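PDB 4R4X: pngf-ii from Elizabethkingia meningoseptica, which probably hydrolyses the bond between asparagine and the first sugar of N-linked glycans, releasing them from glycoproteins and glycopeptides. Local coordinates for residues L299-G307 with N487-N495; I315-T326 with R465-N473. All coordinates share one frame; numbering follows the deposited sequence.

Contact 1 is mostly buried, and contact 2 lies at the surface, further from the centre of the chain. Their centres are about 16 Å apart. Both join the N-terminal and C-terminal PNGase F family regions. Contact 1 joins two neighbouring strands inside one antiparallel sheet, so backbone hydrogen bonds carry much of it. Contact 2 joins the loops that follow 297-303 and precede 493-504. There a single backbone bond crosses, and rings, a proline and aliphatic chains do the rest. Contact 2 is nested along the chain within the loop closed by contact 1. The two meet where Phe306 probably hydrogen-bonds Asn468 and Ala470.

Contact 1 (L299-G307 with N487-N495); sequences LMRFFTPFG and NWCPGTITN
Phe303 bonds to 487-495 through both backbone polar atoms. Its N donates to Thr492 O at 3.1 Å. Its O accepts from Gly491 N at 2.8 Å, with the donor 46° out of the carbonyl plane; Tyr328 OH binds the same oxygen. The pair Gly491-Thr492 set against Phe303 alone forms a G1 beta bulge. Gly491 takes the third position of the type II turn from Cys489 to Thr492. Thr494 N donates to Arg301 O at 3.0 Å, and a water joins Arg301 N to Thr494 O.

The bulge sits where strands 297-303 and 493-504 meet as antiparallel neighbours in one sheet, tying together the two PNGase F family regions, which in relatives form paired jelly rolls.

The aromatic contact is a face-to-face stack of Phe303 on Trp488. The planes are 22° apart, and the Phe303 ring centroid lies 4.3 Å from that of the Trp488 five-membered ring. Trp488 also stacks with His428, and its NE1 bonds Gly427 O. Thr494 OG1 meets the edge of the Phe303 ring, 3.6 Å from CE1. The same hydroxyl donates to a lone pair of Asn487 O at 2.6 Å.

Smaller apolar contacts lie away from the stack. The side chains of Met300 and Ile493 cross at about a right angle, with Met300 CG 3.9 Å from Ile493 CG1; Ile493 points to the face opposite Thr494. Pro490 CG lies beside Phe306 CE2 at 4.0 Å.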
loop_
_atom_site.group_PDB
_atom_site.type_symbol
_atom_site.label_atom_id
_atom_site.label_comp_id
_atom_site.label_asym_id
_atom_site.label_seq_id
_atom_site.Cartn_x
_atom_site.Cartn_y
_atom_site.Cartn_z
ATOM N N LEU A 299 6.582 -0.348 -11.734
ATOM C CA LEU A 299 5.507 -0.485 -10.733
ATOM C C LEU A 299 4.828 0.861 -10.480
ATOM O O LEU A 299 3.611 0.921 -10.360
ATOM C CB LEU A 299 6.030 -1.022 -9.400
ATOM C CG LEU A 299 6.698 -2.392 -9.388
ATOM C CD1 LEU A 299 6.901 -2.831 -7.931
ATOM C CD2 LEU A 299 5.836 -3.419 -10.144
HETATM N N MSE A 300 5.625 1.923 -10.415
HETATM C CA MSE A 300 5.158 3.272 -10.034
HETATM C C MSE A 300 6.091 4.274 -10.655
HETATM O O MSE A 300 7.290 4.221 -10.421
HETATM C CB MSE A 300 5.182 3.455 -8.501
HETATM C CG MSE A 300 4.841 4.878 -8.032
HETATM SE SE MSE A 300 5.725 5.351 -6.321
HETATM C CE MSE A 300 5.514 3.648 -5.360
ATOM N N ARG A 301 5.555 5.198 -11.463
ATOM C CA ARG A 301 6.302 6.323 -11.989
ATOM C C ARG A 301 5.958 7.521 -11.115
ATOM O O ARG A 301 4.768 7.804 -10.874
ATOM C CB ARG A 301 5.935 6.590 -13.461
ATOM C CG ARG A 301 6.476 7.899 -14.046
ATOM C CD ARG A 301 7.631 7.764 -15.019
ATOM N NE ARG A 301 7.398 6.793 -16.091
ATOM C CZ ARG A 301 6.852 7.014 -17.292
ATOM N NH1 ARG A 301 6.415 8.209 -17.664
ATOM N NH2 ARG A 301 6.704 5.986 -18.132
ATOM N N PHE A 302 6.991 8.193 -10.596
ATOM C CA PHE A 302 6.794 9.306 -9.681
ATOM C C PHE A 302 7.806 10.399 -9.976
ATOM O O PHE A 302 8.829 10.175 -10.643
ATOM C CB PHE A 302 6.871 8.869 -8.196
ATOM C CG PHE A 302 8.242 8.415 -7.745
ATOM C CD1 PHE A 302 8.682 7.109 -7.987
ATOM C CD2 PHE A 302 9.095 9.281 -7.055
ATOM C CE1 PHE A 302 9.946 6.693 -7.583
ATOM C CE2 PHE A 302 10.367 8.869 -6.650
ATOM C CZ PHE A 302 10.794 7.575 -6.907
ATOM N N PHE A 303 7.511 11.597 -9.484
ATOM C CA PHE A 303 8.427 12.704 -9.640
ATOM C C PHE A 303 8.701 13.293 -8.287
ATOM O O PHE A 303 7.770 13.544 -7.538
ATOM C CB PHE A 303 7.843 13.705 -10.618
ATOM C CG PHE A 303 7.772 13.153 -12.002
ATOM C CD1 PHE A 303 6.718 12.343 -12.375
ATOM C CD2 PHE A 303 8.838 13.314 -12.865
ATOM C CE1 PHE A 303 6.691 11.725 -13.618
ATOM C CE2 PHE A 303 8.809 12.734 -14.132
ATOM C CZ PHE A 303 7.744 11.915 -14.501
ATOM N N THR A 304 9.972 13.503 -7.963
ATOM C CA THR A 304 10.310 14.140 -6.674
ATOM C C THR A 304 9.898 15.601 -6.687
ATOM O O THR A 304 9.870 16.256 -7.740
ATOM C CB THR A 304 11.796 14.042 -6.263
ATOM O OG1 THR A 304 12.596 14.931 -7.059
ATOM C CG2 THR A 304 12.317 12.635 -6.364
ATOM N N PRO A 305 9.533 16.118 -5.516
ATOM C CA PRO A 305 9.339 17.530 -5.429
ATOM C C PRO A 305 10.698 18.238 -5.427
ATOM O O PRO A 305 11.717 17.582 -5.507
ATOM C CB PRO A 305 8.561 17.674 -4.125
ATOM C CG PRO A 305 9.099 16.593 -3.268
ATOM C CD PRO A 305 9.367 15.459 -4.208
ATOM N N PHE A 306 10.697 19.561 -5.418
ATOM C CA PHE A 306 11.926 20.334 -5.343
ATOM C C PHE A 306 12.450 20.422 -3.902
ATOM O O PHE A 306 11.933 21.194 -3.099
ATOM C CB PHE A 306 11.669 21.739 -5.829
ATOM C CG PHE A 306 11.431 21.875 -7.309
ATOM C CD1 PHE A 306 12.489 22.127 -8.179
ATOM C CD2 PHE A 306 10.148 21.868 -7.820
ATOM C CE1 PHE A 306 12.259 22.346 -9.532
ATOM C CE2 PHE A 306 9.918 22.055 -9.166
ATOM C CZ PHE A 306 10.970 22.294 -10.025
ATOM N N GLY A 307 13.428 19.594 -3.578
ATOM C CA GLY A 307 14.265 19.736 -2.372
ATOM C C GLY A 307 13.648 19.530 -1.006
ATOM O O GLY A 307 14.092 20.136 0.006
ATOM N N ASN A 487 1.351 15.407 -17.890
ATOM C CA ASN A 487 0.954 14.219 -17.141
ATOM C C ASN A 487 1.773 13.942 -15.897
ATOM O O ASN A 487 1.773 12.816 -15.382
ATOM C CB ASN A 487 0.875 12.966 -18.013
ATOM C CG ASN A 487 -0.250 12.033 -17.593
ATOM O OD1 ASN A 487 -1.277 12.479 -17.089
ATOM N ND2 ASN A 487 -0.071 10.736 -17.816
ATOM N N TRP A 488 2.407 14.979 -15.363
ATOM C CA TRP A 488 3.031 14.840 -14.056
ATOM C C TRP A 488 3.087 16.120 -13.278
ATOM O O TRP A 488 3.019 17.176 -13.856
ATOM C CB TRP A 488 4.426 14.288 -14.198
ATOM C CG TRP A 488 5.384 15.034 -15.092
ATOM C CD1 TRP A 488 5.424 15.027 -16.457
ATOM C CD2 TRP A 488 6.525 15.799 -14.664
ATOM N NE1 TRP A 488 6.498 15.751 -16.905
ATOM C CE2 TRP A 488 7.182 16.248 -15.823
ATOM C CE3 TRP A 488 7.021 16.176 -13.416
ATOM C CZ2 TRP A 488 8.324 17.024 -15.770
ATOM C CZ3 TRP A 488 8.172 16.964 -13.369
ATOM C CH2 TRP A 488 8.812 17.362 -14.531
ATOM N N CYS A 489 3.194 16.005 -11.954
ATOM C CA CYS A 489 3.409 17.172 -11.082
ATOM C C CYS A 489 4.522 16.808 -10.111
ATOM O O CYS A 489 4.465 15.737 -9.495
ATOM C CB CYS A 489 2.165 17.501 -10.237
ATOM S SG CYS A 489 0.670 18.050 -11.094
ATOM N N PRO A 490 5.485 17.713 -9.900
ATOM C CA PRO A 490 6.513 17.397 -8.897
ATOM C C PRO A 490 5.914 17.062 -7.518
ATOM O O PRO A 490 5.142 17.853 -6.960
ATOM C CB PRO A 490 7.343 18.674 -8.848
ATOM C CG PRO A 490 7.178 19.291 -10.194
ATOM C CD PRO A 490 5.765 18.974 -10.604
ATOM N N GLY A 491 6.285 15.908 -6.978
ATOM C CA GLY A 491 5.817 15.449 -5.670
ATOM C C GLY A 491 4.713 14.401 -5.751
ATOM O O GLY A 491 4.146 14.017 -4.734
ATOM N N THR A 492 4.396 13.934 -6.958
ATOM C CA THR A 492 3.270 13.021 -7.140
ATOM C C THR A 492 3.578 11.861 -8.095
ATOM O O THR A 492 4.499 11.907 -8.938
ATOM C CB THR A 492 1.957 13.726 -7.630
ATOM O OG1 THR A 492 2.111 14.220 -8.980
ATOM C CG2 THR A 492 1.534 14.872 -6.691
ATOM N N ILE A 493 2.750 10.832 -7.980
ATOM C CA ILE A 493 2.692 9.719 -8.955
ATOM C C ILE A 493 1.987 10.126 -10.252
ATOM O O ILE A 493 1.022 10.873 -10.225
ATOM C CB ILE A 493 1.856 8.579 -8.377
ATOM C CG1 ILE A 493 2.595 7.961 -7.205
ATOM C CG2 ILE A 493 1.505 7.507 -9.436
ATOM C CD1 ILE A 493 1.755 7.049 -6.361
ATOM N N THR A 494 2.446 9.589 -11.378
ATOM C CA THR A 494 1.688 9.662 -12.621
ATOM C C THR A 494 0.898 8.360 -12.778
ATOM O O THR A 494 1.485 7.278 -12.888
ATOM C CB THR A 494 2.622 9.902 -13.823
ATOM O OG1 THR A 494 3.133 11.241 -13.744
ATOM C CG2 THR A 494 1.885 9.700 -15.141
ATOM N N ASN A 495 -0.422 8.474 -12.759
ATOM C CA ASN A 495 -1.325 7.312 -12.893
ATOM C C ASN A 495 -1.173 6.574 -14.212
ATOM O O ASN A 495 -1.108 7.225 -15.235
ATOM C CB ASN A 495 -2.775 7.797 -12.838
ATOM C CG ASN A 495 -3.319 7.854 -11.422
ATOM O OD1 ASN A 495 -3.196 8.849 -10.720
ATOM N ND2 ASN A 495 -3.927 6.790 -11.006
HETATM O O HOH W 1 2.809 5.002 -11.903
#

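Contact 2 (I315-T326 with R465-N473); sequences IQLKGKNWHNNT and RLFNPASGN
Leu466 O is held by two neighbouring residues of 315-326. His323 N donates to it at 2.9 Å in a nearly straight bond (168° at the hydrogen). Trp322 CA makes a CA-H...O contact with it at 3.3 Å. The same oxygen, like Arg465 O, also lies at the edge of the Trp322 ring. Leu466 CD2 packs against Lys320 and the backbone of Asn321, and Leu466 CB against the His323 ring.

Trp322 is the centre of the packing. Pro469 covers one face: its CA sits 3.5 Å from the centroid of the six-membered ring in a CH-pi contact, and its CB also lies over the face. Lys320 O lies over the opposite face, offset toward the rim. Trp322 NE1 donates to Ile315 O at 2.9 Å, nearly in the ring plane, which fixes the ring's rotation.

Arg465 bends at chi2 (72°) and brings NH1 within 3.5 Å of Trp322 CZ3. Its approach to the ring is oblique. NH1 also makes a weak hydrogen bond to Asn468 O. The aliphatic part of Lys320 lies over one guanidinium face, and Leu317 CD1 packs near NH2.

His323 turns an edge toward Phe467. His323 CD2 stands over the centre of the Phe467 ring, 3.5 Å from Phe467 CZ, with the planes at 51°. Asn325 O meets the Phe467 edge. On the other side of the contact, Ile315 CD1 packs against Pro469 O at 3.2 Å.

The 465-473 segment runs from a 3-10 turn into a type I beta turn, Asn468 to Ser471. Asn468 OD1 accepts a hydrogen bond from Phe306 N, and Thr326 OG1 bonds Gln238 OE1. The whole is loop-to-loop packing between the strand connections of two PNGase F family regions, each probably of jelly-roll type.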
loop_
_atom_site.group_PDB
_atom_site.type_symbol
_atom_site.label_atom_id
_atom_site.label_comp_id
_atom_site.label_asym_id
_atom_site.label_seq_id
_atom_site.Cartn_x
_atom_site.Cartn_y
_atom_site.Cartn_z
ATOM N N ILE A 315 14.836 27.766 3.086
ATOM C CA ILE A 315 13.971 28.558 2.247
ATOM C C ILE A 315 12.777 28.912 3.105
ATOM O O ILE A 315 11.973 28.051 3.434
ATOM C CB ILE A 315 13.562 27.773 0.987
ATOM C CG1 ILE A 315 14.812 27.442 0.181
ATOM C CG2 ILE A 315 12.600 28.574 0.118
ATOM C CD1 ILE A 315 14.532 26.685 -1.084
ATOM N N GLN A 316 12.700 30.173 3.512
ATOM C CA GLN A 316 11.615 30.635 4.354
ATOM C C GLN A 316 10.753 31.558 3.535
ATOM O O GLN A 316 11.214 32.589 3.052
ATOM C CB GLN A 316 12.160 31.386 5.575
ATOM C CG GLN A 316 13.189 30.624 6.399
ATOM C CD GLN A 316 13.785 31.511 7.482
ATOM O OE1 GLN A 316 14.843 32.114 7.301
ATOM N NE2 GLN A 316 13.083 31.629 8.592
ATOM N N LEU A 317 9.498 31.180 3.354
ATOM C CA LEU A 317 8.537 32.016 2.657
ATOM C C LEU A 317 7.337 32.169 3.570
ATOM O O LEU A 317 6.841 31.172 4.095
ATOM C CB LEU A 317 8.128 31.400 1.310
ATOM C CG LEU A 317 9.202 31.264 0.209
ATOM C CD1 LEU A 317 8.722 30.388 -0.944
ATOM C CD2 LEU A 317 9.631 32.612 -0.330
ATOM N N LYS A 318 6.866 33.398 3.768
ATOM C CA LYS A 318 5.740 33.646 4.698
ATOM C C LYS A 318 4.542 32.774 4.355
ATOM O O LYS A 318 4.122 32.728 3.201
ATOM C CB LYS A 318 5.281 35.108 4.687
ATOM C CG LYS A 318 4.262 35.431 5.766
ATOM C CD LYS A 318 3.934 36.913 5.837
ATOM C CE LYS A 318 2.911 37.211 6.924
ATOM N NZ LYS A 318 2.577 38.671 6.870
ATOM N N GLY A 319 4.005 32.102 5.369
ATOM C CA GLY A 319 2.773 31.309 5.258
ATOM C C GLY A 319 2.955 29.929 4.649
ATOM O O GLY A 319 1.970 29.238 4.383
ATOM N N LYS A 320 4.200 29.536 4.395
ATOM C CA LYS A 320 4.474 28.242 3.756
ATOM C C LYS A 320 5.222 27.350 4.729
ATOM O O LYS A 320 6.373 27.582 5.007
ATOM C CB LYS A 320 5.203 28.412 2.423
ATOM C CG LYS A 320 4.212 28.815 1.334
ATOM C CD LYS A 320 4.811 29.006 -0.017
ATOM C CE LYS A 320 3.706 29.308 -1.018
ATOM N NZ LYS A 320 3.179 30.683 -0.848
ATOM N N ASN A 321 4.528 26.365 5.281
ATOM C CA ASN A 321 5.138 25.424 6.223
ATOM C C ASN A 321 5.337 24.122 5.473
ATOM O O ASN A 321 4.383 23.435 5.144
ATOM C CB ASN A 321 4.260 25.230 7.449
ATOM C CG ASN A 321 4.070 26.512 8.241
ATOM O OD1 ASN A 321 5.031 27.200 8.584
ATOM N ND2 ASN A 321 2.820 26.839 8.543
ATOM N N TRP A 322 6.592 23.832 5.151
ATOM C CA TRP A 322 6.915 22.759 4.220
ATOM C C TRP A 322 6.701 21.426 4.881
ATOM O O TRP A 322 6.889 21.270 6.093
ATOM C CB TRP A 322 8.376 22.859 3.734
ATOM C CG TRP A 322 8.769 24.226 3.231
ATOM C CD1 TRP A 322 9.682 25.069 3.796
ATOM C CD2 TRP A 322 8.258 24.918 2.065
ATOM N NE1 TRP A 322 9.786 26.219 3.053
ATOM C CE2 TRP A 322 8.915 26.159 1.998
ATOM C CE3 TRP A 322 7.336 24.594 1.067
ATOM C CZ2 TRP A 322 8.672 27.083 0.985
ATOM C CZ3 TRP A 322 7.088 25.517 0.063
ATOM C CH2 TRP A 322 7.758 26.740 0.026
ATOM N N HIS A 323 6.303 20.456 4.074
ATOM C CA HIS A 323 6.225 19.092 4.559
ATOM C C HIS A 323 7.617 18.497 4.671
ATOM O O HIS A 323 8.567 19.006 4.080
ATOM C CB HIS A 323 5.382 18.234 3.623
ATOM C CG HIS A 323 3.976 18.688 3.517
ATOM N ND1 HIS A 323 3.197 18.952 4.626
ATOM C CD2 HIS A 323 3.205 18.950 2.438
ATOM C CE1 HIS A 323 1.995 19.336 4.224
ATOM N NE2 HIS A 323 1.970 19.319 2.902
ATOM N N ASN A 324 7.718 17.418 5.432
ATOM C CA ASN A 324 9.019 16.791 5.745
ATOM C C ASN A 324 9.507 15.749 4.766
ATOM O O ASN A 324 10.725 15.555 4.600
ATOM C CB ASN A 324 8.957 16.205 7.164
ATOM C CG ASN A 324 8.841 17.306 8.216
ATOM O OD1 ASN A 324 9.417 18.372 8.052
ATOM N ND2 ASN A 324 8.094 17.062 9.273
ATOM N N ASN A 325 8.570 15.053 4.137
ATOM C CA ASN A 325 8.910 14.046 3.135
ATOM C C ASN A 325 7.682 13.768 2.247
ATOM O O ASN A 325 6.583 14.252 2.533
ATOM C CB ASN A 325 9.418 12.765 3.811
ATOM C CG ASN A 325 8.388 12.156 4.739
ATOM O OD1 ASN A 325 7.342 11.713 4.304
ATOM N ND2 ASN A 325 8.682 12.151 6.031
ATOM N N THR A 326 7.897 13.019 1.170
ATOM C CA THR A 326 6.875 12.772 0.184
ATOM C C THR A 326 6.524 11.309 0.194
ATOM O O THR A 326 7.414 10.484 0.037
ATOM C CB THR A 326 7.326 13.056 -1.242
ATOM O OG1 THR A 326 8.218 14.172 -1.253
ATOM C CG2 THR A 326 6.106 13.301 -2.126
ATOM N N ARG A 465 2.181 22.465 -3.495
ATOM C CA ARG A 465 3.174 23.525 -3.251
ATOM C C ARG A 465 4.029 23.298 -1.998
ATOM O O ARG A 465 5.240 23.552 -2.024
ATOM C CB ARG A 465 2.456 24.879 -3.184
ATOM C CG ARG A 465 3.371 26.068 -3.004
ATOM C CD ARG A 465 4.152 26.364 -4.268
ATOM N NE ARG A 465 5.125 27.437 -4.078
ATOM C CZ ARG A 465 6.379 27.280 -3.665
ATOM N NH1 ARG A 465 6.862 26.087 -3.346
ATOM N NH2 ARG A 465 7.152 28.356 -3.554
ATOM N N LEU A 466 3.422 22.789 -0.928
ATOM C CA LEU A 466 4.102 22.663 0.362
ATOM C C LEU A 466 5.094 21.489 0.416
ATOM O O LEU A 466 5.847 21.336 1.390
ATOM C CB LEU A 466 3.084 22.553 1.500
ATOM C CG LEU A 466 2.206 23.783 1.757
ATOM C CD1 LEU A 466 1.228 23.535 2.906
ATOM C CD2 LEU A 466 3.044 25.030 2.004
ATOM N N PHE A 467 5.079 20.657 -0.618
ATOM C CA PHE A 467 6.107 19.620 -0.777
ATOM C C PHE A 467 7.362 20.163 -1.475
ATOM O O PHE A 467 8.348 19.446 -1.582
ATOM C CB PHE A 467 5.573 18.418 -1.568
ATOM C CG PHE A 467 4.464 17.675 -0.881
ATOM C CD1 PHE A 467 4.742 16.630 0.013
ATOM C CD2 PHE A 467 3.132 18.021 -1.099
ATOM C CE1 PHE A 467 3.727 15.957 0.654
ATOM C CE2 PHE A 467 2.110 17.344 -0.460
ATOM C CZ PHE A 467 2.402 16.277 0.402
ATOM N N ASN A 468 7.329 21.429 -1.929
ATOM C CA ASN A 468 8.295 21.915 -2.925
ATOM C C ASN A 468 9.063 23.175 -2.492
ATOM O O ASN A 468 9.021 24.197 -3.179
ATOM C CB ASN A 468 7.575 22.206 -4.263
ATOM C CG ASN A 468 7.220 20.932 -5.048
ATOM O OD1 ASN A 468 8.059 20.358 -5.744
ATOM N ND2 ASN A 468 5.991 20.508 -4.949
ATOM N N PRO A 469 9.801 23.100 -1.378
ATOM C CA PRO A 469 10.488 24.303 -0.916
ATOM C C PRO A 469 11.462 24.964 -1.906
ATOM O O PRO A 469 11.520 26.191 -1.954
ATOM C CB PRO A 469 11.205 23.832 0.359
ATOM C CG PRO A 469 11.366 22.353 0.195
ATOM C CD PRO A 469 10.116 21.930 -0.539
ATOM N N ALA A 470 12.201 24.173 -2.686
ATOM C CA ALA A 470 13.211 24.699 -3.594
ATOM C C ALA A 470 12.667 25.002 -5.003
ATOM O O ALA A 470 13.438 25.276 -5.908
ATOM C CB ALA A 470 14.390 23.742 -3.672
ATOM N N SER A 471 11.351 24.993 -5.198
ATOM C CA SER A 471 10.774 25.311 -6.525
ATOM C C SER A 471 11.113 26.753 -6.889
ATOM O O SER A 471 10.989 27.643 -6.063
ATOM C CB SER A 471 9.272 25.130 -6.553
ATOM O OG SER A 471 8.702 25.622 -7.790
ATOM N N GLY A 472 11.532 26.984 -8.124
ATOM C CA GLY A 472 11.906 28.344 -8.538
ATOM C C GLY A 472 10.670 29.219 -8.583
ATOM O O GLY A 472 9.590 28.752 -8.945
ATOM N N ASN A 473 10.820 30.489 -8.230
ATOM C CA ASN A 473 9.682 31.408 -8.171
ATOM C C ASN A 473 9.846 32.483 -9.232
ATOM O O ASN A 473 10.882 33.133 -9.297
ATOM C CB ASN A 473 9.563 31.978 -6.754
ATOM C CG ASN A 473 9.335 30.889 -5.715
ATOM O OD1 ASN A 473 10.084 30.749 -4.719
ATOM N ND2 ASN A 473 8.315 30.106 -5.941
#